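Heterodimeric restriction endonuclease R.BspD6I small subunit (Bacillus sp., PDB 2P14) serves as the catalytic subunit of a heterodimeric type IIS restriction endonuclease, probably cutting DNA while acting in a complex with a larger, site-specific nickase. Local coordinates at residues D3-Y8 with K140-L145; E9-T14 with N19-N24; K43-D46 with P50-N53; E59-E64 with I70-S75. All blocks are in the same frame, centred on the assembly; numbering follows the deposited sequence.

Interaction 1 of 4, residues D3-Y8 with K140-L145; sequences DILDFY and KLVTQL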
loop_
_atom_site.group_PDB
_atom_site.type_symbol
_atom_site.label_atom_id
_atom_site.label_comp_id
_atom_site.label_asym_id
_atom_site.label_seq_id
_atom_site.Cartn_x
_atom_site.Cartn_y
_atom_site.Cartn_z
ATOM N N ASP A 3 -3.922 14.815 10.635
ATOM C CA ASP A 3 -5.199 15.142 9.970
ATOM C C ASP A 3 -5.507 14.125 8.879
ATOM O O ASP A 3 -6.658 13.693 8.733
ATOM C CB ASP A 3 -5.205 16.601 9.427
ATOM C CG ASP A 3 -4.286 16.821 8.219
ATOM O OD1 ASP A 3 -4.674 17.601 7.316
ATOM O OD2 ASP A 3 -3.168 16.234 8.127
ATOM N N ILE A 4 -4.470 13.724 8.150
ATOM C CA ILE A 4 -4.655 12.788 7.037
ATOM C C ILE A 4 -4.983 11.418 7.639
ATOM O O ILE A 4 -5.906 10.727 7.184
ATOM C CB ILE A 4 -3.415 12.717 6.127
ATOM C CG1 ILE A 4 -3.160 14.067 5.454
ATOM C CG2 ILE A 4 -3.606 11.621 5.061
ATOM C CD1 ILE A 4 -1.812 14.202 4.799
ATOM N N LEU A 5 -4.218 11.013 8.654
ATOM C CA LEU A 5 -4.472 9.719 9.289
ATOM C C LEU A 5 -5.875 9.625 9.864
ATOM O O LEU A 5 -6.560 8.606 9.686
ATOM C CB LEU A 5 -3.398 9.386 10.346
ATOM C CG LEU A 5 -1.964 9.360 9.813
ATOM C CD1 LEU A 5 -1.007 8.939 10.933
ATOM C CD2 LEU A 5 -1.823 8.421 8.597
ATOM N N ASP A 6 -6.316 10.691 10.546
ATOM C CA ASP A 6 -7.671 10.729 11.126
ATOM C C ASP A 6 -8.733 10.674 10.033
ATOM O O ASP A 6 -9.825 10.155 10.265
ATOM C CB ASP A 6 -7.888 11.998 11.976
ATOM C CG ASP A 6 -7.019 12.046 13.220
ATOM O OD1 ASP A 6 -6.527 10.990 13.663
ATOM O OD2 ASP A 6 -6.841 13.176 13.739
ATOM N N PHE A 7 -8.424 11.231 8.857
ATOM C CA PHE A 7 -9.424 11.238 7.772
ATOM C C PHE A 7 -9.790 9.822 7.310
ATOM O O PHE A 7 -10.884 9.591 6.793
ATOM C CB PHE A 7 -9.029 12.133 6.587
ATOM C CG PHE A 7 -10.129 12.271 5.548
ATOM C CD1 PHE A 7 -11.188 13.145 5.748
ATOM C CD2 PHE A 7 -10.067 11.532 4.371
ATOM C CE1 PHE A 7 -12.215 13.266 4.788
ATOM C CE2 PHE A 7 -11.090 11.633 3.408
ATOM C CZ PHE A 7 -12.150 12.497 3.612
ATOM N N TYR A 8 -8.906 8.853 7.491
ATOM C CA TYR A 8 -9.303 7.468 7.181
ATOM C C TYR A 8 -10.600 7.050 7.854
ATOM O O TYR A 8 -11.331 6.221 7.318
ATOM C CB TYR A 8 -8.206 6.466 7.565
ATOM C CG TYR A 8 -7.085 6.351 6.559
ATOM C CD1 TYR A 8 -5.765 6.711 6.904
ATOM C CD2 TYR A 8 -7.327 5.868 5.267
ATOM C CE1 TYR A 8 -4.711 6.571 6.010
ATOM C CE2 TYR A 8 -6.265 5.757 4.347
ATOM C CZ TYR A 8 -4.975 6.102 4.729
ATOM O OH TYR A 8 -3.956 5.954 3.842
ATOM N N LYS A 140 0.033 3.302 12.288
ATOM C CA LYS A 140 1.109 3.070 13.266
ATOM C C LYS A 140 2.476 3.290 12.623
ATOM O O LYS A 140 3.301 4.019 13.176
ATOM C CB LYS A 140 1.023 1.680 13.913
ATOM C CG LYS A 140 0.182 1.635 15.146
ATOM C CD LYS A 140 0.617 0.468 16.034
ATOM C CE LYS A 140 0.278 0.689 17.517
ATOM N NZ LYS A 140 -1.067 0.132 17.849
ATOM N N LEU A 141 2.695 2.728 11.431
ATOM C CA LEU A 141 3.932 2.881 10.692
ATOM C C LEU A 141 4.258 4.346 10.402
ATOM O O LEU A 141 5.386 4.786 10.617
ATOM C CB LEU A 141 3.912 2.065 9.397
ATOM C CG LEU A 141 5.114 2.228 8.463
ATOM C CD1 LEU A 141 6.438 1.897 9.186
ATOM C CD2 LEU A 141 4.931 1.357 7.234
ATOM N N VAL A 142 3.273 5.096 9.935
ATOM C CA VAL A 142 3.508 6.512 9.609
ATOM C C VAL A 142 3.861 7.292 10.887
ATOM O O VAL A 142 4.784 8.116 10.861
ATOM C CB VAL A 142 2.264 7.143 8.874
ATOM C CG1 VAL A 142 2.471 8.671 8.646
ATOM C CG2 VAL A 142 2.031 6.456 7.526
ATOM N N THR A 143 3.132 7.028 11.974
ATOM C CA THR A 143 3.326 7.740 13.248
ATOM C C THR A 143 4.676 7.405 13.861
ATOM O O THR A 143 5.340 8.281 14.451
ATOM C CB THR A 143 2.202 7.453 14.267
ATOM O OG1 THR A 143 0.933 7.671 13.649
ATOM C CG2 THR A 143 2.328 8.396 15.493
ATOM N N GLN A 144 5.094 6.150 13.727
ATOM C CA GLN A 144 6.408 5.748 14.203
ATOM C C GLN A 144 7.481 6.482 13.400
ATOM O O GLN A 144 8.447 7.000 13.976
ATOM C CB GLN A 144 6.591 4.232 14.106
ATOM C CG GLN A 144 5.771 3.432 15.119
ATOM C CD GLN A 144 5.804 1.925 14.826
ATOM O OE1 GLN A 144 6.665 1.431 14.075
ATOM N NE2 GLN A 144 4.867 1.193 15.418
ATOM N N LEU A 145 7.292 6.558 12.085
ATOM C CA LEU A 145 8.210 7.293 11.198
ATOM C C LEU A 145 8.315 8.797 11.486
ATOM O O LEU A 145 9.418 9.358 11.513
ATOM C CB LEU A 145 7.800 7.114 9.734
ATOM C CG LEU A 145 8.625 6.250 8.766
ATOM C CD1 LEU A 145 9.684 5.369 9.452
ATOM C CD2 LEU A 145 7.709 5.457 7.849
#

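Interaction 2 of 4, residues E9-T14 with N19-N24; sequences EEVEKT and NYFEWN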
loop_
_atom_site.group_PDB
_atom_site.type_symbol
_atom_site.label_atom_id
_atom_site.label_comp_id
_atom_site.label_asym_id
_atom_site.label_seq_id
_atom_site.Cartn_x
_atom_site.Cartn_y
_atom_site.Cartn_z
ATOM N N GLU A 9 -10.915 7.654 9.004
ATOM C CA GLU A 9 -12.127 7.272 9.740
ATOM C C GLU A 9 -13.370 7.972 9.171
ATOM O O GLU A 9 -14.498 7.686 9.611
ATOM C CB GLU A 9 -11.954 7.541 11.253
ATOM C CG GLU A 9 -10.665 6.937 11.833
ATOM C CD GLU A 9 -10.452 5.480 11.411
ATOM O OE1 GLU A 9 -11.454 4.749 11.228
ATOM O OE2 GLU A 9 -9.273 5.067 11.215
ATOM N N GLU A 10 -13.170 8.861 8.196
ATOM C CA GLU A 10 -14.285 9.560 7.512
ATOM C C GLU A 10 -14.502 9.062 6.088
ATOM O O GLU A 10 -15.514 9.346 5.476
ATOM C CB GLU A 10 -14.077 11.073 7.486
ATOM C CG GLU A 10 -13.791 11.697 8.832
ATOM C CD GLU A 10 -14.864 11.377 9.894
ATOM O OE1 GLU A 10 -16.077 11.397 9.564
ATOM O OE2 GLU A 10 -14.495 11.103 11.052
ATOM N N VAL A 11 -13.561 8.289 5.569
ATOM C CA VAL A 11 -13.612 7.842 4.168
ATOM C C VAL A 11 -14.950 7.155 3.844
ATOM O O VAL A 11 -15.530 7.353 2.763
ATOM C CB VAL A 11 -12.408 6.917 3.879
ATOM C CG1 VAL A 11 -12.656 5.994 2.671
ATOM C CG2 VAL A 11 -11.149 7.739 3.714
ATOM N N GLU A 12 -15.451 6.334 4.776
ATOM C CA GLU A 12 -16.661 5.535 4.482
ATOM C C GLU A 12 -17.940 6.354 4.438
ATOM O O GLU A 12 -18.984 5.861 4.003
ATOM C CB GLU A 12 -16.779 4.286 5.389
ATOM C CG GLU A 12 -15.448 3.495 5.359
ATOM C CD GLU A 12 -15.569 1.988 5.401
ATOM O OE1 GLU A 12 -15.241 1.402 6.456
ATOM O OE2 GLU A 12 -15.940 1.390 4.366
ATOM N N LYS A 13 -17.830 7.610 4.857
ATOM C CA LYS A 13 -18.978 8.530 4.844
ATOM C C LYS A 13 -18.941 9.536 3.691
ATOM O O LYS A 13 -19.801 10.426 3.588
ATOM C CB LYS A 13 -19.092 9.239 6.205
ATOM C CG LYS A 13 -19.606 8.299 7.289
ATOM C CD LYS A 13 -19.588 8.879 8.679
ATOM C CE LYS A 13 -18.210 8.896 9.262
ATOM N NZ LYS A 13 -18.209 9.903 10.397
ATOM N N THR A 14 -17.944 9.404 2.821
ATOM C CA THR A 14 -17.873 10.214 1.597
ATOM C C THR A 14 -18.783 9.635 0.514
ATOM O O THR A 14 -19.298 8.526 0.640
ATOM C CB THR A 14 -16.409 10.305 1.072
ATOM O OG1 THR A 14 -15.977 9.013 0.627
ATOM C CG2 THR A 14 -15.468 10.895 2.168
ATOM N N ASN A 19 -12.753 5.966 -3.887
ATOM C CA ASN A 19 -12.033 7.100 -4.449
ATOM C C ASN A 19 -11.311 7.892 -3.357
ATOM O O ASN A 19 -10.165 8.335 -3.520
ATOM C CB ASN A 19 -13.000 8.038 -5.201
ATOM C CG ASN A 19 -13.480 7.469 -6.528
ATOM O OD1 ASN A 19 -12.974 6.472 -7.036
ATOM N ND2 ASN A 19 -14.475 8.138 -7.100
ATOM N N TYR A 20 -11.986 8.084 -2.222
ATOM C CA TYR A 20 -11.375 8.851 -1.126
ATOM C C TYR A 20 -10.310 8.051 -0.368
ATOM O O TYR A 20 -9.374 8.629 0.160
ATOM C CB TYR A 20 -12.425 9.403 -0.162
ATOM C CG TYR A 20 -13.209 10.556 -0.739
ATOM C CD1 TYR A 20 -12.910 11.877 -0.407
ATOM C CD2 TYR A 20 -14.245 10.312 -1.653
ATOM C CE1 TYR A 20 -13.675 12.965 -0.979
ATOM C CE2 TYR A 20 -14.974 11.360 -2.218
ATOM C CZ TYR A 20 -14.686 12.659 -1.870
ATOM O OH TYR A 20 -15.483 13.655 -2.446
ATOM N N PHE A 21 -10.438 6.734 -0.375
ATOM C CA PHE A 21 -9.449 5.878 0.300
ATOM C C PHE A 21 -8.120 5.947 -0.426
ATOM O O PHE A 21 -7.060 6.169 0.199
ATOM C CB PHE A 21 -9.997 4.447 0.348
ATOM C CG PHE A 21 -9.223 3.509 1.218
ATOM C CD1 PHE A 21 -8.960 3.813 2.547
ATOM C CD2 PHE A 21 -8.779 2.303 0.703
ATOM C CE1 PHE A 21 -8.248 2.895 3.355
ATOM C CE2 PHE A 21 -8.060 1.400 1.487
ATOM C CZ PHE A 21 -7.816 1.681 2.815
ATOM N N GLU A 22 -8.135 5.789 -1.751
ATOM C CA GLU A 22 -6.875 5.870 -2.525
ATOM C C GLU A 22 -6.310 7.290 -2.451
ATOM O O GLU A 22 -5.100 7.492 -2.244
ATOM C CB GLU A 22 -7.053 5.382 -3.979
ATOM C CG GLU A 22 -7.926 6.243 -4.878
ATOM C CD GLU A 22 -8.199 5.588 -6.238
ATOM O OE1 GLU A 22 -7.581 4.552 -6.546
ATOM O OE2 GLU A 22 -9.028 6.152 -6.998
ATOM N N TRP A 23 -7.189 8.286 -2.535
ATOM C CA TRP A 23 -6.735 9.664 -2.429
ATOM C C TRP A 23 -6.077 9.983 -1.089
ATOM O O TRP A 23 -5.015 10.637 -1.046
ATOM C CB TRP A 23 -7.923 10.600 -2.664
ATOM C CG TRP A 23 -7.643 12.061 -2.406
ATOM C CD1 TRP A 23 -6.929 12.916 -3.194
ATOM C CD2 TRP A 23 -8.076 12.831 -1.268
ATOM N NE1 TRP A 23 -6.917 14.183 -2.635
ATOM C CE2 TRP A 23 -7.608 14.160 -1.456
ATOM C CE3 TRP A 23 -8.857 12.537 -0.136
ATOM C CZ2 TRP A 23 -7.879 15.189 -0.537
ATOM C CZ3 TRP A 23 -9.105 13.542 0.781
ATOM C CH2 TRP A 23 -8.620 14.861 0.576
ATOM N N ASN A 24 -6.652 9.471 -0.003
ATOM C CA ASN A 24 -6.116 9.786 1.300
ATOM C C ASN A 24 -4.735 9.144 1.474
ATOM O O ASN A 24 -3.822 9.739 2.102
ATOM C CB ASN A 24 -7.037 9.330 2.412
ATOM C CG ASN A 24 -6.782 10.106 3.682
ATOM O OD1 ASN A 24 -6.687 11.346 3.644
ATOM N ND2 ASN A 24 -6.645 9.405 4.804
#

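Interaction 3 of 4, residues K43-D46 with P50-N53; sequences KLDD and PIGN. With SO4 (sulfate ion), chain B.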
loop_
_atom_site.group_PDB
_atom_site.type_symbol
_atom_site.label_atom_id
_atom_site.label_comp_id
_atom_site.label_asym_id
_atom_site.label_seq_id
_atom_site.Cartn_x
_atom_site.Cartn_y
_atom_site.Cartn_z
ATOM N N LYS A 43 -8.161 11.029 -10.794
ATOM C CA LYS A 43 -8.244 12.464 -11.047
ATOM C C LYS A 43 -8.973 13.208 -9.946
ATOM O O LYS A 43 -9.705 12.624 -9.151
ATOM C CB LYS A 43 -8.939 12.733 -12.393
ATOM C CG LYS A 43 -8.271 12.031 -13.566
ATOM C CD LYS A 43 -6.854 12.579 -13.862
ATOM C CE LYS A 43 -6.927 13.951 -14.574
ATOM N NZ LYS A 43 -5.604 14.551 -14.929
ATOM N N LEU A 44 -8.771 14.515 -9.916
ATOM C CA LEU A 44 -9.496 15.373 -8.993
ATOM C C LEU A 44 -10.437 16.250 -9.782
ATOM O O LEU A 44 -10.143 16.643 -10.921
ATOM C CB LEU A 44 -8.541 16.258 -8.220
ATOM C CG LEU A 44 -7.336 15.671 -7.489
ATOM C CD1 LEU A 44 -6.698 16.803 -6.729
ATOM C CD2 LEU A 44 -7.761 14.567 -6.531
ATOM N N ASP A 45 -11.570 16.570 -9.172
ATOM C CA ASP A 45 -12.489 17.532 -9.788
ATOM C C ASP A 45 -11.997 18.942 -9.511
ATOM O O ASP A 45 -10.903 19.142 -8.983
ATOM C CB ASP A 45 -13.938 17.304 -9.345
ATOM C CG ASP A 45 -14.191 17.611 -7.855
ATOM O OD1 ASP A 45 -13.377 18.283 -7.175
ATOM O OD2 ASP A 45 -15.264 17.179 -7.398
ATOM N N ASP A 46 -12.809 19.940 -9.854
ATOM C CA ASP A 46 -12.350 21.319 -9.694
ATOM C C ASP A 46 -12.343 21.807 -8.243
ATOM O O ASP A 46 -11.706 22.807 -7.924
ATOM C CB ASP A 46 -13.060 22.251 -10.693
ATOM C CG ASP A 46 -12.656 21.941 -12.144
ATOM O OD1 ASP A 46 -11.432 21.806 -12.397
ATOM O OD2 ASP A 46 -13.540 21.797 -13.024
ATOM N N PRO A 50 -11.294 13.806 -5.015
ATOM C CA PRO A 50 -10.955 12.701 -5.892
ATOM C C PRO A 50 -12.237 12.205 -6.550
ATOM O O PRO A 50 -13.288 12.105 -5.895
ATOM C CB PRO A 50 -10.391 11.644 -4.924
ATOM C CG PRO A 50 -11.107 11.949 -3.610
ATOM C CD PRO A 50 -11.180 13.447 -3.583
ATOM N N ILE A 51 -12.136 11.897 -7.842
ATOM C CA ILE A 51 -13.289 11.426 -8.613
ATOM C C ILE A 51 -13.004 10.172 -9.437
ATOM O O ILE A 51 -13.778 9.832 -10.317
ATOM C CB ILE A 51 -13.922 12.554 -9.512
ATOM C CG1 ILE A 51 -12.871 13.248 -10.387
ATOM C CG2 ILE A 51 -14.704 13.550 -8.670
ATOM C CD1 ILE A 51 -12.424 12.463 -11.569
ATOM N N GLY A 52 -11.917 9.459 -9.133
ATOM C CA GLY A 52 -11.637 8.195 -9.794
ATOM C C GLY A 52 -11.111 8.421 -11.200
ATOM O O GLY A 52 -10.147 9.176 -11.390
ATOM N N ASN A 53 -11.771 7.828 -12.189
ATOM C CA ASN A 53 -11.326 7.912 -13.581
ATOM C C ASN A 53 -9.904 7.355 -13.765
ATOM O O ASN A 53 -9.063 7.928 -14.466
ATOM C CB ASN A 53 -11.445 9.336 -14.149
ATOM C CG ASN A 53 -12.882 9.710 -14.489
ATOM O OD1 ASN A 53 -13.783 8.860 -14.468
ATOM N ND2 ASN A 53 -13.105 10.976 -14.802
HETATM S S SO4 B . -12.891 4.777 -11.700
HETATM O O1 SO4 B . -13.261 3.785 -10.687
HETATM O O2 SO4 B . -13.040 4.230 -13.058
HETATM O O3 SO4 B . -11.480 5.108 -11.454
HETATM O O4 SO4 B . -13.750 5.966 -11.530
#

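Interaction 4 of 4, residues E59-E64 with I70-S75; sequences EDILVE and ILIECS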
loop_
_atom_site.group_PDB
_atom_site.type_symbol
_atom_site.label_atom_id
_atom_site.label_comp_id
_atom_site.label_asym_id
_atom_site.label_seq_id
_atom_site.Cartn_x
_atom_site.Cartn_y
_atom_site.Cartn_z
ATOM N N GLU A 59 -1.440 0.466 -11.464
ATOM C CA GLU A 59 -1.546 0.594 -10.000
ATOM C C GLU A 59 -2.206 1.888 -9.517
ATOM O O GLU A 59 -2.128 2.946 -10.162
ATOM C CB GLU A 59 -0.148 0.463 -9.370
ATOM C CG GLU A 59 0.866 1.492 -9.866
ATOM C CD GLU A 59 1.620 1.081 -11.168
ATOM O OE1 GLU A 59 1.245 0.068 -11.819
ATOM O OE2 GLU A 59 2.578 1.813 -11.526
ATOM N N ASP A 60 -2.839 1.809 -8.345
ATOM C CA ASP A 60 -3.533 2.990 -7.805
ATOM C C ASP A 60 -2.625 4.204 -7.600
ATOM O O ASP A 60 -3.007 5.333 -7.912
ATOM C CB ASP A 60 -4.220 2.675 -6.465
ATOM C CG ASP A 60 -5.340 1.650 -6.594
ATOM O OD1 ASP A 60 -5.817 1.384 -7.700
ATOM O OD2 ASP A 60 -5.747 1.078 -5.558
ATOM N N ILE A 61 -1.420 3.963 -7.077
ATOM C CA ILE A 61 -0.438 5.019 -6.798
ATOM C C ILE A 61 0.931 4.414 -7.023
ATOM O O ILE A 61 1.164 3.267 -6.653
ATOM C CB ILE A 61 -0.494 5.539 -5.332
ATOM C CG1 ILE A 61 -1.914 5.969 -4.964
ATOM C CG2 ILE A 61 0.464 6.716 -5.110
ATOM C CD1 ILE A 61 -2.180 5.884 -3.451
ATOM N N LEU A 62 1.807 5.182 -7.660
ATOM C CA LEU A 62 3.218 4.781 -7.755
ATOM C C LEU A 62 4.040 5.867 -7.092
ATOM O O LEU A 62 3.847 7.047 -7.381
ATOM C CB LEU A 62 3.673 4.646 -9.215
ATOM C CG LEU A 62 5.163 4.435 -9.456
ATOM C CD1 LEU A 62 5.613 3.035 -8.923
ATOM C CD2 LEU A 62 5.438 4.617 -10.974
ATOM N N VAL A 63 4.954 5.464 -6.194
ATOM C CA VAL A 63 5.946 6.424 -5.683
ATOM C C VAL A 63 7.349 5.894 -6.046
ATOM O O VAL A 63 7.697 4.739 -5.739
ATOM C CB VAL A 63 5.794 6.688 -4.160
ATOM C CG1 VAL A 63 6.082 5.456 -3.368
ATOM C CG2 VAL A 63 6.682 7.842 -3.685
ATOM N N GLU A 64 8.111 6.729 -6.760
ATOM C CA GLU A 64 9.458 6.338 -7.146
ATOM C C GLU A 64 10.457 7.104 -6.312
ATOM O O GLU A 64 10.498 8.315 -6.345
ATOM C CB GLU A 64 9.684 6.607 -8.634
ATOM C CG GLU A 64 8.800 5.729 -9.489
ATOM C CD GLU A 64 9.057 5.878 -10.985
ATOM O OE1 GLU A 64 9.280 7.040 -11.440
ATOM O OE2 GLU A 64 8.992 4.851 -11.681
ATOM N N ILE A 70 7.593 2.034 -4.789
ATOM C CA ILE A 70 6.485 1.352 -4.130
ATOM C C ILE A 70 5.242 1.566 -4.958
ATOM O O ILE A 70 4.922 2.706 -5.302
ATOM C CB ILE A 70 6.185 1.863 -2.709
ATOM C CG1 ILE A 70 7.451 1.945 -1.844
ATOM C CG2 ILE A 70 5.163 0.958 -2.025
ATOM C CD1 ILE A 70 7.190 2.645 -0.505
ATOM N N LEU A 71 4.623 0.452 -5.331
ATOM C CA LEU A 71 3.302 0.514 -5.976
ATOM C C LEU A 71 2.332 0.380 -4.821
ATOM O O LEU A 71 2.415 -0.563 -4.043
ATOM C CB LEU A 71 3.108 -0.637 -6.943
ATOM C CG LEU A 71 3.786 -0.556 -8.306
ATOM C CD1 LEU A 71 5.305 -0.678 -8.103
ATOM C CD2 LEU A 71 3.308 -1.639 -9.210
ATOM N N ILE A 72 1.375 1.298 -4.708
ATOM C CA ILE A 72 0.439 1.260 -3.610
ATOM C C ILE A 72 -0.950 0.939 -4.169
ATOM O O ILE A 72 -1.444 1.612 -5.105
ATOM C CB ILE A 72 0.432 2.564 -2.813
ATOM C CG1 ILE A 72 1.848 2.865 -2.262
ATOM C CG2 ILE A 72 -0.524 2.432 -1.652
ATOM C CD1 ILE A 72 2.357 4.185 -2.686
ATOM N N GLU A 73 -1.532 -0.135 -3.643
ATOM C CA GLU A 73 -2.835 -0.650 -4.081
ATOM C C GLU A 73 -3.772 -0.544 -2.883
ATOM O O GLU A 73 -3.457 -1.070 -1.845
ATOM C CB GLU A 73 -2.724 -2.097 -4.556
ATOM C CG GLU A 73 -1.641 -2.297 -5.619
ATOM C CD GLU A 73 -2.033 -1.885 -7.006
ATOM O OE1 GLU A 73 -3.005 -1.107 -7.238
ATOM O OE2 GLU A 73 -1.326 -2.330 -7.908
ATOM N N CYS A 74 -4.911 0.130 -3.043
ATOM C CA CYS A 74 -5.816 0.410 -1.946
ATOM C C CYS A 74 -7.136 -0.301 -2.225
ATOM O O CYS A 74 -7.664 -0.223 -3.343
ATOM C CB CYS A 74 -6.109 1.918 -1.896
ATOM S SG CYS A 74 -4.591 2.853 -1.498
ATOM N N SER A 75 -7.665 -0.988 -1.218
ATOM C CA SER A 75 -8.985 -1.597 -1.379
ATOM C C SER A 75 -9.751 -1.649 -0.069
ATOM O O SER A 75 -9.205 -2.052 0.952
ATOM C CB SER A 75 -8.860 -3.029 -1.898
ATOM O OG SER A 75 -10.172 -3.535 -2.151
#

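Interaction 1 of 4, residues D3-Y8 with K140-L145
A small apolar helix-to-helix contact, in which Leu-5 meets Val-142 and Thr-143, packs the N-terminal helix 2-7 against helix 135-146, which follows the last strand of the main sheet in a protein of the PD-(D/E)XK nuclease clan. That strand, 130-134, forms one margin of the sheet. The contact illustrates how little surface can link distant pieces of sequence: about 111 Å² is buried, and no hydrogen bond crosses.

Leu-5 does the reaching. Its CG lies beside the backbone N and CD1 continues the chain in extended fashion (chi2 -177°), which sends this methyl to the far end of the side chain. There it meets CG1 of Val-142 at 4.2 Å. Tyr-8 adds to the same interface by packing on Val-135 and Phe-138, while Ile-4 O accepts from Asn-24 ND2 of helix 17-32. Leu-141 and Leu-145 turn instead to helix 154-165.

Thr-143 supplies the outer side of the contact. Its hydroxyl is hydrogen-bonded to Lys-139 O, one turn back in its own helix, which OG1 can reach because it sits beside the backbone N (chi1 -51°). Against that engaged oxygen, OG1, rests the Leu-5 CD1 methyl at 3.6 Å.

Interaction 2 of 4, residues E9-T14 with N19-N24
Val-11 and Tyr-20 bring the two backbones closest, their CA atoms 5.8 Å apart, where the connection 9-14 folds back against helix 17-32. The connection is itself tightly turned: Lys-13 N bonds to Glu-10 O and Thr-14 N to Val-11 O, while a salt bridge joins Lys-13 NZ to Glu-10 OE1.

Thr-14 lies over one face of the Tyr-20 ring in a CH-pi contact, its CB 3.7 Å from the ring centroid and 19° off the normal. The hydroxyl, between the backbone N and the carbonyl carbon (chi1 67°), approaches CD2 of Tyr-20 to 3.1 Å. It donates back to Val-11 O at 2.7 Å, in the carbonyl plane, so that this oxygen takes two bonds and the rotation of Thr-14 is fixed. Val-11 straddles the helix backbone, with CG2 near Tyr-20 O and CG1 3.9 Å from Phe-21 CB. With an alanine in place of Tyr-20, Thr-14 CB and CG2 are likely to lose the ring face they rest on, leaving a gap between Thr-14, Phe-7 and Pro-50.

Tyr-20 also touches Phe-7 of helix 2-7 and Pro-50 of strand 50-52, and Phe-21 packs on Leu-76, just beyond strand 69-75.

Interaction 3 of 4, residues K43-D46 with P50-N53
Ile-51 lays its side chain against Lys-43 and Asp-45, and it is worth following outward. CB is the branch point, set back from the facing residues. From it CG2 points to Asp-45, 3.9 Å from OD2. The other branch, CG1, takes the position between the backbone N and the carbonyl carbon (chi1 52°), which turns it in over the opposite chain: it lies 3.5 Å from Lys-43 O and also comes near Asp-45 N. At the tip CD1 reaches Lys-43 CB at 3.6 Å, and Lys-43 O at a similar separation.

The chains so joined are the arms of a short, weakly paired beta hairpin, 43-44 with 50-52, separate from the main sheet of the domain. Two backbone bonds cross it: Ile-51 N gives to Lys-43 O at 2.9 Å, nearly straight at 165°, and Lys-43 N gives to Gly-52 O at 2.8 Å. One residue thus serves two successive residues opposite. Leu-44 and Pro-50 form a non-hydrogen-bonded pair, with Leu-44 CD2 3.8 Å from Pro-50 CA, and both pack on Trp-23. Asp-45 OD1 turns to His-49 N, within the connecting loop.

Gly-52 has a positive phi (76°), and a CB there would run into a bound sulfate that was probably a component of the crystallisation solution. Asn-53 N donates to that sulfate's O4 at 2.8 Å, and Ala-54 N binds the same ion.

Interaction 4 of 4, residues E59-E64 with I70-S75
The beta hairpin of strands 61-64 and 69-75 lies within the main sheet of a protein of the PD-(D/E)XK clan, and Asp-60, just before the first strand, and Glu-73, on the second, probably correspond to acidic residues of that motif. Ile-61 pairs with Ile-72, and Val-63 with Ile-70, each as a hydrogen-bonded antiparallel pair. Their side chains share one face, where Val-63 CG1 packs on Ile-70 CB at 3.7 Å. On the other face Leu-62 CD1 meets Leu-71 CD1 at 3.8 Å.

Asp-60 OD2 receives Cys-74 N at 2.8 Å, on its anti side and almost straight (175°). In return Asp-60 N gives to Glu-73 OE1 at 3.1 Å, coming from above that carboxylate's plane; a bend in the Glu-73 chain (chi2 -79°) brings the group there, and OE2 is hydrogen-bonded to His-93 ND1. Were Glu-73 replaced by an alanine, Asp-60 N and His-93 ND1 would probably lose these partners.

The carboxylate planes stand 80° apart, with Asp-60 OD1 3.8 Å from Glu-73 OE1. Fixed this close by the Cys-74 and Asp-60 N-H groups, the two acids would be consistent with a metal site as in related nucleases, though no metal is bound here.

From the N terminus, helix 2-7 starts the largest loop, which interaction 1 closes only at 140-145; the other three contacts are nested inside it. Among themselves they follow in series and none cross. Interaction 2 folds the connection 9-14 onto helix 17-32, interaction 3 closes the small outlying hairpin, and interaction 4 closes the hairpin of the main sheet. Segment 19-24 links them: Asn-24 touches Ile-4, Phe-7 and Tyr-8 of interaction 1, Asn-19 and Trp-23 pack on Pro-50 to Gly-52, and Phe-21 and Glu-22 lie against the sheet hairpin. Interactions 3 and 4 do not touch, their nearest atoms being about 8 Å apart.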